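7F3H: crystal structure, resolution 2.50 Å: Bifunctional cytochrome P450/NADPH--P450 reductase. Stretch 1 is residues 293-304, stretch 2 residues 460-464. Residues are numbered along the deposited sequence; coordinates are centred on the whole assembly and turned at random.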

# COMPACT_ATOMS: atom_id res chain seq x y z
N ALA A 293 -3.45 19.56 -12.83
CA ALA A 293 -2.92 19.56 -11.46
C ALA A 293 -2.00 20.77 -11.20
O ALA A 293 -2.02 21.35 -10.10
CB ALA A 293 -2.19 18.24 -11.19
N TYR A 294 -1.16 21.12 -12.16
CA TYR A 294 -0.37 22.34 -12.02
C TYR A 294 -1.28 23.57 -11.83
O TYR A 294 -0.97 24.48 -11.04
CB TYR A 294 0.53 22.53 -13.24
CG TYR A 294 1.88 21.81 -13.24
CD1 TYR A 294 2.77 21.93 -12.19
CD2 TYR A 294 2.30 21.10 -14.37
CE1 TYR A 294 4.02 21.32 -12.24
CE2 TYR A 294 3.51 20.51 -14.43
CZ TYR A 294 4.38 20.61 -13.38
OH TYR A 294 5.61 19.99 -13.49
N ALA A 295 -2.38 23.63 -12.59
CA ALA A 295 -3.33 24.73 -12.44
C ALA A 295 -3.91 24.79 -11.03
O ALA A 295 -4.04 25.88 -10.44
CB ALA A 295 -4.44 24.59 -13.49
N GLU A 296 -4.32 23.64 -10.49
CA GLU A 296 -4.85 23.59 -9.12
C GLU A 296 -3.81 24.10 -8.12
O GLU A 296 -4.11 24.93 -7.25
CB GLU A 296 -5.30 22.17 -8.82
CG GLU A 296 -5.59 21.86 -7.39
CD GLU A 296 -6.52 20.64 -7.25
OE1 GLU A 296 -7.77 20.82 -7.26
OE2 GLU A 296 -6.00 19.51 -7.13
N VAL A 297 -2.57 23.59 -8.23
CA VAL A 297 -1.48 23.97 -7.34
C VAL A 297 -1.23 25.48 -7.38
O VAL A 297 -1.00 26.12 -6.35
CB VAL A 297 -0.20 23.18 -7.70
CG1 VAL A 297 1.02 23.80 -7.10
CG2 VAL A 297 -0.33 21.74 -7.26
N ASP A 298 -1.26 26.06 -8.58
CA ASP A 298 -0.99 27.49 -8.71
C ASP A 298 -2.17 28.31 -8.21
O ASP A 298 -1.98 29.37 -7.61
CB ASP A 298 -0.66 27.82 -10.18
CG ASP A 298 0.59 27.07 -10.68
OD1 ASP A 298 1.31 26.46 -9.85
OD2 ASP A 298 0.84 27.06 -11.91
N ARG A 299 -3.38 27.77 -8.36
CA ARG A 299 -4.56 28.41 -7.78
C ARG A 299 -4.44 28.48 -6.27
O ARG A 299 -4.69 29.53 -5.67
CB ARG A 299 -5.79 27.62 -8.21
CG ARG A 299 -7.09 28.22 -7.84
CD ARG A 299 -8.21 27.64 -8.70
NE ARG A 299 -8.24 26.18 -8.80
CZ ARG A 299 -7.95 25.50 -9.92
NH1 ARG A 299 -7.58 26.15 -11.03
NH2 ARG A 299 -8.04 24.16 -9.93
N LEU A 300 -4.01 27.39 -5.64
CA LEU A 300 -4.04 27.32 -4.19
C LEU A 300 -2.75 27.76 -3.51
O LEU A 300 -2.80 28.19 -2.36
CB LEU A 300 -4.35 25.90 -3.75
CG LEU A 300 -5.79 25.50 -4.00
CD1 LEU A 300 -5.89 23.99 -3.79
CD2 LEU A 300 -6.68 26.26 -3.03
N LEU A 301 -1.59 27.61 -4.16
CA LEU A 301 -0.30 27.97 -3.57
C LEU A 301 0.52 28.88 -4.47
O LEU A 301 1.56 28.47 -5.00
CB LEU A 301 0.52 26.72 -3.26
CG LEU A 301 0.03 25.79 -2.16
CD1 LEU A 301 0.99 24.60 -2.10
CD2 LEU A 301 -0.11 26.49 -0.79
N PRO A 302 0.10 30.13 -4.66
CA PRO A 302 0.92 31.04 -5.46
C PRO A 302 2.24 31.33 -4.76
O PRO A 302 2.36 31.23 -3.54
CB PRO A 302 0.06 32.30 -5.58
CG PRO A 302 -0.87 32.25 -4.37
CD PRO A 302 -1.08 30.79 -4.06
N GLY A 303 3.25 31.68 -5.57
CA GLY A 303 4.58 31.94 -5.07
C GLY A 303 5.07 30.77 -4.25
O GLY A 303 4.84 29.61 -4.60
N ASP A 304 5.74 31.07 -3.14
CA ASP A 304 6.32 30.01 -2.33
C ASP A 304 5.47 29.75 -1.10
O ASP A 304 5.95 29.18 -0.11
CB ASP A 304 7.76 30.35 -1.94
CG ASP A 304 7.88 31.67 -1.20
OD1 ASP A 304 6.83 32.30 -0.92
OD2 ASP A 304 9.02 32.08 -0.86
N GLU A 460 6.20 31.14 -15.15
CA GLU A 460 5.73 29.83 -15.57
C GLU A 460 4.58 29.31 -14.73
O GLU A 460 4.01 28.27 -15.05
CB GLU A 460 6.89 28.84 -15.57
CG GLU A 460 7.78 29.04 -16.77
CD GLU A 460 9.06 28.25 -16.69
OE1 GLU A 460 9.38 27.71 -15.60
OE2 GLU A 460 9.75 28.16 -17.73
N ARG A 461 4.20 30.03 -13.67
CA ARG A 461 3.05 29.68 -12.86
C ARG A 461 1.79 30.24 -13.51
O ARG A 461 1.85 31.21 -14.27
CB ARG A 461 3.18 30.27 -11.46
CG ARG A 461 4.54 30.13 -10.78
CD ARG A 461 4.79 28.73 -10.32
NE ARG A 461 3.73 28.27 -9.43
CZ ARG A 461 3.70 28.41 -8.11
NH1 ARG A 461 4.70 29.00 -7.46
NH2 ARG A 461 2.65 27.94 -7.44
N PHE A 462 0.66 29.60 -13.25
CA PHE A 462 -0.64 30.11 -13.70
C PHE A 462 -1.23 31.03 -12.62
O PHE A 462 -0.61 31.29 -11.59
CB PHE A 462 -1.51 28.91 -14.13
CG PHE A 462 -0.76 27.88 -14.99
CD1 PHE A 462 -0.22 28.24 -16.23
CD2 PHE A 462 -0.54 26.57 -14.54
CE1 PHE A 462 0.50 27.31 -17.04
CE2 PHE A 462 0.18 25.64 -15.34
CZ PHE A 462 0.71 26.01 -16.58
N SER A 463 -2.42 31.59 -12.88
CA SER A 463 -3.03 32.66 -12.07
C SER A 463 -2.35 34.01 -12.06
O SER A 463 -1.13 34.14 -12.24
CB SER A 463 -3.22 32.32 -10.58
OG SER A 463 -3.95 31.14 -10.36
N VAL A 464 -3.17 35.03 -11.81
CA VAL A 464 -2.77 36.40 -11.59
C VAL A 464 -3.59 36.90 -10.41
O VAL A 464 -4.46 36.17 -9.92
CB VAL A 464 -2.99 37.27 -12.83
CG1 VAL A 464 -4.48 37.39 -13.12
CG2 VAL A 464 -2.38 38.66 -12.62

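How does Arg461 bring its charge to the end of the helix? The CA-to-CB bond of Arg461 points sideways, but the end of the side chain comes nearer the other stretch. It does so with chi1, chi2 and chi3 all in m, at -45°, -73° and -57°, and chi4 at -89°. This curled shape places the guanidinium between Asp298 and the turn where the helix gives way to loop. Leu301 is the first residue there to leave helical phi/psi, and its carbonyl accepts a hydrogen bond from Arg461, NH2 to Leu301 O at 2.7 Å. A second carbonyl, beyond Pro302, takes the other terminal nitrogen: Arg461 NH1 lies 2.9 Å from Gly303 O, with a nearly straight angle of 167°. All these acceptors sit at the edge of the guanidinium, near its plane, where its N-H bonds point.

What does Asp298 do with its two oxygens? Its CA-to-CB bond points toward the other stretch, and chi1 at -60° (m) with chi2 at -11° presents one oxygen to a side chain and the other to the backbone. Asp298 OD1 forms a salt bridge with Arg461, receiving hydrogen bonds from NE and NH2, each at 3.1 Å. Asp298 OD2 accepts from Phe462 N at 2.9 Å and 174°, almost ideally linear. A single buried carboxylate therefore holds two successive residues of the other stretch, Arg461 and Phe462, pairing charge with charge and also satisfying a main-chain donor.

Where does the Phe462 ring go? With chi1 at -45° (m) and chi2 at -62°, it lies beside the helix along Tyr294, Ala295 and Asp298, with Phe462 CD2 3.0 Å from Asp298 OD2. Phe462 CE2 comes within 3.8 Å of Tyr294 CB, an apolar contact made at the ring edge, while Phe462 CD2 is 3.9 Å from Ala295 CA. The small side chain of Ala295 points sideways. Tyr294 starts toward the other stretch, but with chi1 at -85° (m) its end leads away, so that its CB is what meets Phe462 CE2.

Does the contact continue past Phe462? Only loosely. Ser463 directs its CA-to-CB bond toward the helix, with chi1 at -55° (m), yet its OG stays 3.8 Å from both Asp298 O and Arg299 CA, and no hydrogen bond forms across the stretches. Ser463 is poorly ordered. Arg299, its nearest neighbour in backbone register, points its own CA-to-CB bond away, and its side chain comes no nearer than 4.5 Å, from Arg299 CB to Ser463 OG.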